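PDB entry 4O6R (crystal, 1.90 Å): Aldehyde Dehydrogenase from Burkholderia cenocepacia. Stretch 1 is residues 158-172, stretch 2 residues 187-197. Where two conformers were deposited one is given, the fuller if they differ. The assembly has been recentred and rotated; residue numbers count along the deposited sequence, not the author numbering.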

ATOM      1  N   PHE A 158       9.910  -1.829 -30.745  1.00 11.15           N
ATOM      2  CA  PHE A 158       9.181  -2.963 -30.172  1.00 11.07           C
ATOM      3  C   PHE A 158       7.696  -2.674 -30.331  1.00 11.03           C
ATOM      4  O   PHE A 158       6.974  -2.541 -29.356  1.00 10.58           O
ATOM      5  CB  PHE A 158       9.515  -3.142 -28.688  1.00 11.01           C
ATOM      6  CG  PHE A 158      10.909  -3.666 -28.403  1.00 11.14           C
ATOM      7  CD1 PHE A 158      11.246  -4.976 -28.715  1.00 11.48           C
ATOM      8  CD2 PHE A 158      11.843  -2.881 -27.744  1.00 11.07           C
ATOM      9  CE1 PHE A 158      12.493  -5.488 -28.408  1.00 11.58           C
ATOM     10  CE2 PHE A 158      13.098  -3.384 -27.417  1.00 11.26           C
ATOM     11  CZ  PHE A 158      13.430  -4.686 -27.751  1.00 11.52           C
ATOM     12  N   PRO A 159       7.224  -2.540 -31.577  1.00 11.30           N
ATOM     13  CA  PRO A 159       5.857  -2.063 -31.740  1.00 11.38           C
ATOM     14  C   PRO A 159       4.808  -2.971 -31.134  1.00 11.56           C
ATOM     15  O   PRO A 159       3.862  -2.466 -30.523  1.00 11.27           O
ATOM     16  CB  PRO A 159       5.672  -1.933 -33.252  1.00 11.76           C
ATOM     17  CG  PRO A 159       6.840  -2.593 -33.878  1.00 11.92           C
ATOM     18  CD  PRO A 159       7.930  -2.705 -32.858  1.00 11.70           C
ATOM     19  N   LEU A 160       4.956  -4.274 -31.293  1.00 11.94           N
ATOM     20  CA  LEU A 160       3.968  -5.188 -30.717  1.00 12.51           C
ATOM     21  C   LEU A 160       3.996  -5.090 -29.195  1.00 12.45           C
ATOM     22  O   LEU A 160       2.967  -4.891 -28.551  1.00 12.15           O
ATOM     23  CB  LEU A 160       4.235  -6.623 -31.163  1.00 12.91           C
ATOM     24  CG  LEU A 160       3.297  -7.715 -30.657  1.00 13.18           C
ATOM     25  CD1 LEU A 160       1.859  -7.413 -31.058  1.00 13.36           C
ATOM     26  CD2 LEU A 160       3.733  -9.073 -31.181  1.00 13.39           C
ATOM     27  N   MET A 161       5.179  -5.175 -28.608  1.00 13.09           N
ATOM     28  CA  MET A 161       5.293  -5.133 -27.147  0.50 13.47           C
ATOM     29  C   MET A 161       4.752  -3.819 -26.583  1.00 13.15           C
ATOM     30  O   MET A 161       4.106  -3.810 -25.534  1.00 12.80           O
ATOM     31  CB  MET A 161       6.741  -5.345 -26.729  0.50 14.32           C
ATOM     32  CG  MET A 161       6.937  -6.078 -25.420  0.50 15.02           C
ATOM     33  SD  MET A 161       8.704  -6.435 -25.226  0.50 16.77           S
ATOM     34  CE  MET A 161       9.347  -4.739 -25.189  0.50 16.11           C
ATOM     35  N   PHE A 162       5.004  -2.722 -27.287  1.00 12.92           N
ATOM     36  CA  PHE A 162       4.529  -1.414 -26.828  1.00 13.28           C
ATOM     37  C   PHE A 162       3.025  -1.308 -26.773  1.00 12.04           C
ATOM     38  O   PHE A 162       2.521  -0.537 -25.957  1.00 11.67           O
ATOM     39  CB  PHE A 162       5.071  -0.262 -27.686  1.00 14.73           C
ATOM     40  CG  PHE A 162       6.529   0.018 -27.479  1.00 17.02           C
ATOM     41  CD1 PHE A 162       7.116  -0.153 -26.259  1.00 18.19           C
ATOM     42  CD2 PHE A 162       7.291   0.483 -28.521  1.00 18.80           C
ATOM     43  CE1 PHE A 162       8.464   0.095 -26.086  1.00 21.09           C
ATOM     44  CE2 PHE A 162       8.613   0.760 -28.351  1.00 20.54           C
ATOM     45  CZ  PHE A 162       9.210   0.576 -27.135  1.00 20.31           C
ATOM     46  N   THR A 163       2.296  -2.054 -27.613  1.00 11.28           N
ATOM     47  CA  THR A 163       0.825  -2.058 -27.489  1.00 10.85           C
ATOM     48  C   THR A 163       0.407  -2.433 -26.086  1.00 10.38           C
ATOM     49  O   THR A 163      -0.497  -1.816 -25.508  1.00 10.19           O
ATOM     50  CB  THR A 163       0.084  -2.982 -28.498  1.00 10.92           C
ATOM     51  OG1 THR A 163       0.358  -4.368 -28.255  1.00 11.01           O
ATOM     52  CG2 THR A 163       0.464  -2.630 -29.931  1.00 11.27           C
ATOM     53  N   SER A 164       1.056  -3.453 -25.542  1.00 10.11           N
ATOM     54  CA  SER A 164       0.752  -3.936 -24.203  1.00  9.91           C
ATOM     55  C   SER A 164       1.280  -2.999 -23.120  1.00 10.11           C
ATOM     56  O   SER A 164       0.570  -2.709 -22.155  1.00  9.96           O
ATOM     57  CB  SER A 164       1.279  -5.348 -23.999  1.00  9.72           C
ATOM     58  OG  SER A 164       2.704  -5.388 -23.906  1.00  9.51           O
ATOM     59  N   TRP A 165       2.499  -2.501 -23.263  1.00 10.78           N
ATOM     60  CA  TRP A 165       3.053  -1.616 -22.220  1.00 11.28           C
ATOM     61  C   TRP A 165       2.221  -0.337 -22.030  1.00 11.00           C
ATOM     62  O   TRP A 165       2.024   0.141 -20.922  1.00 10.14           O
ATOM     63  CB  TRP A 165       4.478  -1.219 -22.562  1.00 12.42           C
ATOM     64  CG  TRP A 165       5.490  -2.296 -22.433  1.00 13.95           C
ATOM     65  CD1 TRP A 165       5.291  -3.654 -22.404  1.00 14.69           C
ATOM     66  CD2 TRP A 165       6.898  -2.102 -22.346  1.00 16.35           C
ATOM     67  NE1 TRP A 165       6.503  -4.313 -22.294  1.00 15.24           N
ATOM     68  CE2 TRP A 165       7.500  -3.378 -22.261  1.00 16.91           C
ATOM     69  CE3 TRP A 165       7.710  -0.957 -22.269  1.00 18.14           C
ATOM     70  CZ2 TRP A 165       8.889  -3.542 -22.097  1.00 18.63           C
ATOM     71  CZ3 TRP A 165       9.102  -1.124 -22.133  1.00 19.15           C
ATOM     72  CH2 TRP A 165       9.664  -2.405 -22.050  1.00 19.06           C
ATOM     73  N   LYS A 166       1.764   0.207 -23.148  1.00 11.09           N
ATOM     74  CA  LYS A 166       0.930   1.398 -23.170  1.00 11.28           C
ATOM     75  C   LYS A 166      -0.525   1.154 -22.798  1.00 10.31           C
ATOM     76  O   LYS A 166      -1.074   1.785 -21.876  1.00  9.73           O
ATOM     77  CB  LYS A 166       0.948   1.974 -24.569  1.00 12.49           C
ATOM     78  CG  LYS A 166       2.283   2.522 -24.977  1.00 14.12           C
ATOM     79  CD  LYS A 166       2.593   3.774 -24.223  1.00 15.10           C
ATOM     80  CE  LYS A 166       4.004   3.707 -23.744  1.00 17.21           C
ATOM     81  NZ  LYS A 166       4.285   4.815 -22.790  1.00 18.10           N
ATOM     82  N   MET A 167      -1.155   0.249 -23.527  1.00  9.69           N
ATOM     83  CA  MET A 167      -2.581   0.086 -23.416  1.00  9.48           C
ATOM     84  C   MET A 167      -3.007  -0.749 -22.226  1.00  8.90           C
ATOM     85  O   MET A 167      -4.109  -0.551 -21.722  1.00  8.72           O
ATOM     86  CB  MET A 167      -3.185  -0.466 -24.709  1.00  9.93           C
ATOM     87  CG  MET A 167      -2.986   0.501 -25.865  1.00 10.23           C
ATOM     88  SD  MET A 167      -4.086   0.181 -27.265  1.00 11.02           S
ATOM     89  CE  MET A 167      -3.204  -1.166 -28.068  1.00 11.16           C
ATOM     90  N   GLY A 168      -2.153  -1.661 -21.775  1.00  8.39           N
ATOM     91  CA  GLY A 168      -2.486  -2.455 -20.586  1.00  8.01           C
ATOM     92  C   GLY A 168      -2.926  -1.615 -19.381  1.00  7.60           C
ATOM     93  O   GLY A 168      -4.063  -1.740 -18.928  1.00  7.55           O
ATOM     94  N   PRO A 169      -2.043  -0.748 -18.871  1.00  7.36           N
ATOM     95  CA  PRO A 169      -2.449   0.020 -17.722  1.00  7.18           C
ATOM     96  C   PRO A 169      -3.527   1.041 -18.037  1.00  7.09           C
ATOM     97  O   PRO A 169      -4.406   1.246 -17.210  1.00  7.12           O
ATOM     98  CB  PRO A 169      -1.146   0.693 -17.252  1.00  7.12           C
ATOM     99  CG  PRO A 169      -0.231   0.681 -18.408  1.00  7.23           C
ATOM    100  CD  PRO A 169      -0.608  -0.560 -19.174  1.00  7.37           C
ATOM    101  N   ALA A 170      -3.461   1.685 -19.192  1.00  7.06           N
ATOM    102  CA  ALA A 170      -4.429   2.746 -19.518  1.00  7.07           C
ATOM    103  C   ALA A 170      -5.848   2.190 -19.486  1.00  7.10           C
ATOM    104  O   ALA A 170      -6.758   2.799 -18.897  1.00  6.94           O
ATOM    105  CB  ALA A 170      -4.121   3.347 -20.878  1.00  7.20           C
ATOM    106  N   LEU A 171      -6.009   1.009 -20.100  1.00  7.28           N
ATOM    107  CA  LEU A 171      -7.317   0.382 -20.260  1.00  7.48           C
ATOM    108  C   LEU A 171      -7.775  -0.210 -18.955  1.00  7.51           C
ATOM    109  O   LEU A 171      -8.933  -0.032 -18.560  1.00  7.65           O
ATOM    110  CB  LEU A 171      -7.264  -0.696 -21.339  1.00  7.73           C
ATOM    111  CG  LEU A 171      -7.151  -0.156 -22.758  1.00  7.89           C
ATOM    112  CD1 LEU A 171      -6.909  -1.301 -23.751  1.00  8.18           C
ATOM    113  CD2 LEU A 171      -8.388   0.653 -23.129  1.00  7.99           C
ATOM    114  N   ALA A 172      -6.864  -0.882 -18.270  1.00  7.40           N
ATOM    115  CA  ALA A 172      -7.168  -1.484 -16.974  1.00  7.53           C
ATOM    116  C   ALA A 172      -7.707  -0.440 -16.023  1.00  7.54           C
ATOM    117  O   ALA A 172      -8.681  -0.687 -15.315  1.00  7.51           O
ATOM    118  CB  ALA A 172      -5.948  -2.144 -16.378  1.00  7.41           C
TER
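Stretch 2 (187-197) LSTLRIVELMA

Stretch 2 packs on stretch 1 as one helix against another, through a modest, largely apolar contact that has no direct hydrogen bond across it and a single water bridge near the N-terminal ends of the two helices. Residues 187-197 are helical throughout, and the helix continues later in the chain; its partner spans 159-172, with Phe158 at the N-cap position and a kink at Pro169, whose nitrogen makes no bond to the preceding turn. The two helices run in the same general direction, with a signed crossing angle of -46° and an axial separation of 8.7 Å at closest approach, and together they bury 366 Å².

The backbones come nearest at Leu160 and Ser188, whose CA atoms are 5.7 Å apart. Here the small Ser188 side chain points toward stretch 1, placing its OG 3.7 Å from Leu160 N; that hydroxyl finds its hydrogen bond elsewhere in the structure. Next to it, Thr189 OG1 lies 3.6 Å from Thr163 CG2. Thr189 OG1 is too far from Pro159 O, at 4.1 Å, for a direct bond, and water 1 closes the gap, donating to Pro159 O at 2.8 Å and lying 2.9 Å from Thr189 OG1.

One turn on, Ile192 points toward stretch 1 and meets three of its residues. Ile192 CG1 lies 3.6 Å from Leu160 CD1 and 3.8 Å from Thr163 OG1, while Ile192 CG2 is 4.2 Å from Met167 CE. The Thr163 hydroxyl donates to Leu160 O, OG1 to O 2.7 Å, so its proton is already used within its own helix, beside an aliphatic neighbor.

A further turn along, Met196 carries the apolar contact forward: its CE sits 3.7 Å from Met167 CE and 3.8 Å from Leu171 CD1. Arg191 and Glu194, joined by a salt bridge (NH1 to OE1, 2.8 Å), take no part in the contact.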

ATOM      1  N   LEU A 187       1.996  -2.465 -38.522  1.00 12.03           N
ATOM      2  CA  LEU A 187       1.105  -3.562 -38.914  1.00 12.18           C
ATOM      3  C   LEU A 187       0.619  -4.445 -37.746  1.00 12.00           C
ATOM      4  O   LEU A 187      -0.571  -4.792 -37.669  1.00 12.00           O
ATOM      5  CB  LEU A 187       1.752  -4.386 -40.008  1.00 12.62           C
ATOM      6  CG  LEU A 187       2.008  -3.613 -41.308  1.00 12.95           C
ATOM      7  CD1 LEU A 187       2.729  -4.475 -42.306  1.00 13.35           C
ATOM      8  CD2 LEU A 187       0.703  -3.101 -41.906  1.00 13.14           C
ATOM      9  N   SER A 188       1.506  -4.768 -36.811  1.00 11.80           N
ATOM     10  CA  SER A 188       1.121  -5.628 -35.692  1.00 11.53           C
ATOM     11  C   SER A 188       0.111  -4.926 -34.765  1.00 11.14           C
ATOM     12  O   SER A 188      -0.781  -5.572 -34.218  1.00 11.13           O
ATOM     13  CB  SER A 188       2.379  -6.132 -34.966  1.00 11.56           C
ATOM     14  OG  SER A 188       3.030  -5.061 -34.306  1.00 11.64           O
ATOM     15  N   THR A 189       0.193  -3.600 -34.656  1.00 10.77           N
ATOM     16  CA  THR A 189      -0.729  -2.825 -33.858  1.00 10.53           C
ATOM     17  C   THR A 189      -2.157  -2.882 -34.400  1.00 10.74           C
ATOM     18  O   THR A 189      -3.128  -2.976 -33.653  1.00 10.58           O
ATOM     19  CB  THR A 189      -0.257  -1.359 -33.787  1.00 10.35           C
ATOM     20  OG1 THR A 189       1.040  -1.328 -33.206  1.00 10.22           O
ATOM     21  CG2 THR A 189      -1.199  -0.534 -32.926  1.00 10.21           C
ATOM     22  N   LEU A 190      -2.268  -2.829 -35.718  1.00 11.15           N
ATOM     23  CA  LEU A 190      -3.550  -2.976 -36.376  1.00 11.42           C
ATOM     24  C   LEU A 190      -4.128  -4.396 -36.150  1.00 11.62           C
ATOM     25  O   LEU A 190      -5.328  -4.557 -36.009  1.00 11.40           O
ATOM     26  CB  LEU A 190      -3.399  -2.637 -37.863  1.00 11.72           C
ATOM     27  CG  LEU A 190      -2.988  -1.193 -38.142  1.00 11.72           C
ATOM     28  CD1 LEU A 190      -2.969  -0.935 -39.635  1.00 12.16           C
ATOM     29  CD2 LEU A 190      -3.972  -0.224 -37.507  1.00 11.55           C
ATOM     30  N   ARG A 191      -3.284  -5.426 -36.119  1.00 11.95           N
ATOM     31  CA  ARG A 191      -3.758  -6.769 -35.774  1.00 12.38           C
ATOM     32  C   ARG A 191      -4.191  -6.874 -34.310  1.00 11.79           C
ATOM     33  O   ARG A 191      -5.196  -7.508 -34.006  1.00 11.47           O
ATOM     34  CB  ARG A 191      -2.692  -7.829 -36.095  1.00 13.23           C
ATOM     35  CG  ARG A 191      -3.087  -9.284 -35.829  1.00 14.24           C
ATOM     36  CD  ARG A 191      -4.366  -9.701 -36.546  1.00 15.53           C
ATOM     37  NE  ARG A 191      -4.697 -11.114 -36.273  1.00 16.71           N
ATOM     38  CZ  ARG A 191      -5.916 -11.611 -36.086  1.00 17.74           C
ATOM     39  NH1 ARG A 191      -7.003 -10.835 -36.160  1.00 18.36           N
ATOM     40  NH2 ARG A 191      -6.055 -12.913 -35.831  1.00 18.44           N
ATOM     41  N   ILE A 192      -3.440  -6.235 -33.404  1.00 11.28           N
ATOM     42  CA  ILE A 192      -3.822  -6.206 -31.999  1.00 10.84           C
ATOM     43  C   ILE A 192      -5.218  -5.603 -31.830  1.00 10.72           C
ATOM     44  O   ILE A 192      -6.043  -6.163 -31.115  1.00 10.51           O
ATOM     45  CB  ILE A 192      -2.787  -5.439 -31.152  1.00 10.58           C
ATOM     46  CG1 ILE A 192      -1.522  -6.264 -31.011  1.00 10.67           C
ATOM     47  CG2 ILE A 192      -3.324  -5.055 -29.769  1.00 10.35           C
ATOM     48  CD1 ILE A 192      -1.722  -7.578 -30.257  1.00 10.85           C
ATOM     49  N   VAL A 193      -5.493  -4.462 -32.453  1.00 10.82           N
ATOM     50  CA  VAL A 193      -6.788  -3.831 -32.219  1.00 10.84           C
ATOM     51  C   VAL A 193      -7.898  -4.641 -32.844  1.00 11.39           C
ATOM     52  O   VAL A 193      -9.031  -4.621 -32.342  1.00 11.38           O
ATOM     53  CB  VAL A 193      -6.829  -2.339 -32.616  1.00 10.70           C
ATOM     54  CG1 VAL A 193      -6.885  -2.177 -34.122  1.00 11.01           C
ATOM     55  CG2 VAL A 193      -8.014  -1.653 -31.962  1.00 10.53           C
ATOM     56  N   GLU A 194      -7.595  -5.344 -33.934  1.00 11.93           N
ATOM     57  CA  GLU A 194      -8.539  -6.300 -34.515  1.00 12.70           C
ATOM     58  C   GLU A 194      -8.877  -7.404 -33.505  1.00 12.37           C
ATOM     59  O   GLU A 194     -10.054  -7.755 -33.336  1.00 12.20           O
ATOM     60  CB  GLU A 194      -7.980  -6.917 -35.812  1.00 13.48           C
ATOM     61  CG  GLU A 194      -9.034  -7.697 -36.575  1.00 14.61           C
ATOM     62  CD  GLU A 194      -8.519  -8.277 -37.851  1.00 15.51           C
ATOM     63  OE1 GLU A 194      -7.320  -8.643 -37.929  1.00 16.15           O
ATOM     64  OE2 GLU A 194      -9.342  -8.366 -38.778  1.00 16.79           O
ATOM     65  N   LEU A 195      -7.858  -7.941 -32.827  1.00 11.90           N
ATOM     66  CA  LEU A 195      -8.107  -8.945 -31.784  1.00 11.82           C
ATOM     67  C   LEU A 195      -8.916  -8.357 -30.643  1.00 11.54           C
ATOM     68  O   LEU A 195      -9.806  -9.019 -30.128  1.00 11.47           O
ATOM     69  CB  LEU A 195      -6.812  -9.560 -31.225  1.00 11.74           C
ATOM     70  CG  LEU A 195      -6.008 -10.391 -32.221  1.00 12.07           C
ATOM     71  CD1 LEU A 195      -4.647 -10.807 -31.680  1.00 12.06           C
ATOM     72  CD2 LEU A 195      -6.799 -11.612 -32.624  1.00 12.45           C
ATOM     73  N   MET A 196      -8.595  -7.124 -30.240  1.00 11.27           N
ATOM     74  CA  MET A 196      -9.390  -6.416 -29.242  1.00 11.13           C
ATOM     75  C   MET A 196     -10.883  -6.379 -29.595  1.00 11.60           C
ATOM     76  O   MET A 196     -11.736  -6.671 -28.746  1.00 11.41           O
ATOM     77  CB  MET A 196      -8.839  -4.993 -29.026  1.00 10.99           C
ATOM     78  CG  MET A 196      -7.513  -4.981 -28.281  1.00 10.79           C
ATOM     79  SD  MET A 196      -6.896  -3.294 -28.248  1.00 10.63           S
ATOM     80  CE  MET A 196      -5.863  -3.367 -26.787  1.00 10.34           C
ATOM     81  N   ALA A 197     -11.201  -6.068 -30.854  1.00 11.98           N
ATOM     82  CA  ALA A 197     -12.577  -6.040 -31.297  1.00 12.59           C
ATOM     83  C   ALA A 197     -13.163  -7.434 -31.198  1.00 13.21           C
ATOM     84  O   ALA A 197     -14.279  -7.611 -30.701  1.00 13.00           O
ATOM     85  CB  ALA A 197     -12.666  -5.523 -32.730  1.00 12.99           C
TER
HETATM   86  O   HOH W   1       2.907  -0.054 -31.466  1.00 11.96           O